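Local atomic coordinates of trehalose-6-phosphate phosphatase (Candida albicans, PDB entry 5DXI), a protein that belongs to the trehalose-phosphatase family of the HAD clan and holds a magnesium ion and a beryllium trifluoride ion in its pocket. Residues 65-70 against 193-198. Sequence-based numbering, arbitrary orientation.
With GLC (alpha-D-glucopyranose), chain C; BEF (beryllium trifluoride ion), chain F.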
# COMPACT_ATOMS: atom_id res chain seq x y z
N TRP A 65 -4.73 3.54 8.57
CA TRP A 65 -5.30 3.29 7.26
C TRP A 65 -4.69 2.05 6.61
O TRP A 65 -3.46 1.85 6.64
CB TRP A 65 -5.11 4.51 6.35
CG TRP A 65 -6.12 5.57 6.64
CD1 TRP A 65 -6.15 6.39 7.72
CD2 TRP A 65 -7.26 5.90 5.84
NE1 TRP A 65 -7.24 7.22 7.65
CE2 TRP A 65 -7.94 6.94 6.51
CE3 TRP A 65 -7.77 5.42 4.63
CZ2 TRP A 65 -9.10 7.52 6.00
CZ3 TRP A 65 -8.93 5.99 4.13
CH2 TRP A 65 -9.58 7.03 4.81
N ILE A 66 -5.57 1.21 6.05
CA ILE A 66 -5.17 0.09 5.23
C ILE A 66 -5.32 0.50 3.77
O ILE A 66 -6.43 0.79 3.31
CB ILE A 66 -6.01 -1.18 5.51
CG1 ILE A 66 -6.17 -1.40 7.03
CG2 ILE A 66 -5.41 -2.38 4.78
CD1 ILE A 66 -4.86 -1.51 7.79
N ILE A 67 -4.20 0.55 3.06
CA ILE A 67 -4.16 1.01 1.68
C ILE A 67 -3.67 -0.11 0.78
O ILE A 67 -2.49 -0.47 0.79
CB ILE A 67 -3.22 2.26 1.56
CG1 ILE A 67 -3.67 3.32 2.57
CG2 ILE A 67 -3.21 2.80 0.14
CD1 ILE A 67 -2.73 4.48 2.72
N SER A 68 -4.59 -0.67 -0.01
CA SER A 68 -4.37 -1.98 -0.61
C SER A 68 -4.73 -2.01 -2.09
O SER A 68 -5.46 -1.15 -2.57
CB SER A 68 -5.20 -3.05 0.15
OG SER A 68 -5.01 -4.34 -0.40
N GLY A 69 -4.23 -3.03 -2.80
CA GLY A 69 -4.71 -3.33 -4.14
C GLY A 69 -6.03 -4.09 -4.13
O GLY A 69 -6.73 -4.16 -5.15
N ARG A 70 -6.38 -4.64 -2.96
CA ARG A 70 -7.63 -5.42 -2.79
C ARG A 70 -8.88 -4.62 -3.15
O ARG A 70 -8.92 -3.40 -2.97
CB ARG A 70 -7.75 -5.90 -1.34
CG ARG A 70 -6.77 -6.98 -0.90
CD ARG A 70 -6.95 -8.29 -1.70
NE ARG A 70 -6.03 -9.32 -1.21
CZ ARG A 70 -6.29 -10.62 -1.13
NH1 ARG A 70 -7.47 -11.11 -1.51
NH2 ARG A 70 -5.36 -11.44 -0.66
N GLU A 193 -1.32 9.20 -4.07
CA GLU A 193 -2.38 10.20 -3.92
C GLU A 193 -3.09 10.05 -2.59
O GLU A 193 -3.41 11.04 -1.92
CB GLU A 193 -3.42 10.07 -5.04
CG GLU A 193 -3.15 10.88 -6.26
CD GLU A 193 -2.96 12.35 -5.94
OE1 GLU A 193 -3.87 12.97 -5.31
OE2 GLU A 193 -1.90 12.87 -6.32
N ILE A 194 -3.39 8.80 -2.24
CA ILE A 194 -4.06 8.49 -0.98
C ILE A 194 -3.23 9.01 0.19
O ILE A 194 -3.76 9.66 1.10
CB ILE A 194 -4.29 6.95 -0.81
CG1 ILE A 194 -5.06 6.37 -2.00
CG2 ILE A 194 -5.03 6.64 0.48
CD1 ILE A 194 -6.46 6.95 -2.16
N VAL A 195 -1.93 8.73 0.16
CA VAL A 195 -1.05 9.13 1.24
C VAL A 195 -1.01 10.67 1.35
O VAL A 195 -1.08 11.22 2.45
CB VAL A 195 0.36 8.57 1.03
CG1 VAL A 195 1.33 9.25 1.97
CG2 VAL A 195 0.35 7.05 1.27
N LYS A 196 -0.95 11.35 0.21
CA LYS A 196 -1.00 12.82 0.19
C LYS A 196 -2.31 13.33 0.82
O LYS A 196 -2.30 14.28 1.61
CB LYS A 196 -0.85 13.35 -1.24
CG LYS A 196 -0.96 14.87 -1.38
CD LYS A 196 -0.46 15.33 -2.76
CE LYS A 196 -1.44 14.99 -3.88
NZ LYS A 196 -0.90 15.28 -5.25
N ARG A 197 -3.43 12.70 0.48
CA ARG A 197 -4.72 13.14 1.00
C ARG A 197 -4.87 12.90 2.50
O ARG A 197 -5.66 13.58 3.16
CB ARG A 197 -5.86 12.44 0.26
CG ARG A 197 -6.08 12.98 -1.14
CD ARG A 197 -7.09 12.12 -1.87
NE ARG A 197 -7.25 12.52 -3.26
CZ ARG A 197 -8.43 12.83 -3.80
NH1 ARG A 197 -9.52 12.79 -3.04
NH2 ARG A 197 -8.52 13.18 -5.07
N LEU A 198 -4.09 11.96 3.02
CA LEU A 198 -4.18 11.59 4.43
C LEU A 198 -3.18 12.34 5.29
O LEU A 198 -3.48 12.69 6.43
CB LEU A 198 -3.96 10.09 4.61
CG LEU A 198 -5.07 9.19 4.06
CD1 LEU A 198 -4.68 7.70 4.19
CD2 LEU A 198 -6.42 9.46 4.77
C1 GLC C . -3.33 -9.73 -3.79
C2 GLC C . -4.62 -9.59 -4.58
C3 GLC C . -4.47 -8.48 -5.62
C4 GLC C . -4.08 -7.19 -4.92
C5 GLC C . -2.79 -7.43 -4.14
C6 GLC C . -2.45 -6.19 -3.34
O1 GLC C . -2.28 -10.17 -4.64
O2 GLC C . -4.90 -10.84 -5.22
O3 GLC C . -5.71 -8.27 -6.30
O4 GLC C . -3.87 -6.13 -5.88
O5 GLC C . -2.95 -8.48 -3.21
O6 GLC C . -3.45 -6.00 -2.33
BE BEF F . -1.06 -4.13 -0.28
F1 BEF F . -1.57 -3.77 -1.94
F2 BEF F . -0.60 -5.75 -0.80
F3 BEF F . -2.63 -4.78 0.22
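The hydroxyl OG of S68 accepts a nearly straight bond from R70 N (2.9 Å, 166°), closing an ST turn; its very short approach to F3 of the beryllium trifluoride is doubtful. Serine suits this spot because its compact hydroxyl can accept from R70 N within the turn; lying anti to the backbone N (chi1 -180°), it is turned toward the ion. G69 gives its backbone N to F1 at 2.9 Å, and having no side chain it lets glucose O4 come within 3.4 Å of its CA. Glucose C2 lies over one face of the R70 guanidinium, whose NE also pairs with D30.

Behind this polar tip the contact is wholly apolar. Both methyls of L198 lie on the same face of the W65 indole: L198 CD2 sits 3.6 Å from the six-membered ring centroid, a CH-pi contact, while L198 CD1 packs against W65 CG and CD2. I67 reaches CD1, at the end of an extended chain (chi2 170°), to I194 CG2 at 3.9 Å and meets L198 CD1 tip to tip. Branched chains thus fill the layer between the nearly antiparallel segments 65-67 and 193-198. From helix 191-199, K191 NZ bonds I67 O and the ion. A helix packs here on a parallel strand of the central sheet, with S68 and G69 lining the ion's pocket at the strand's C-terminal end, as in the Rossmann-like core of HAD proteins.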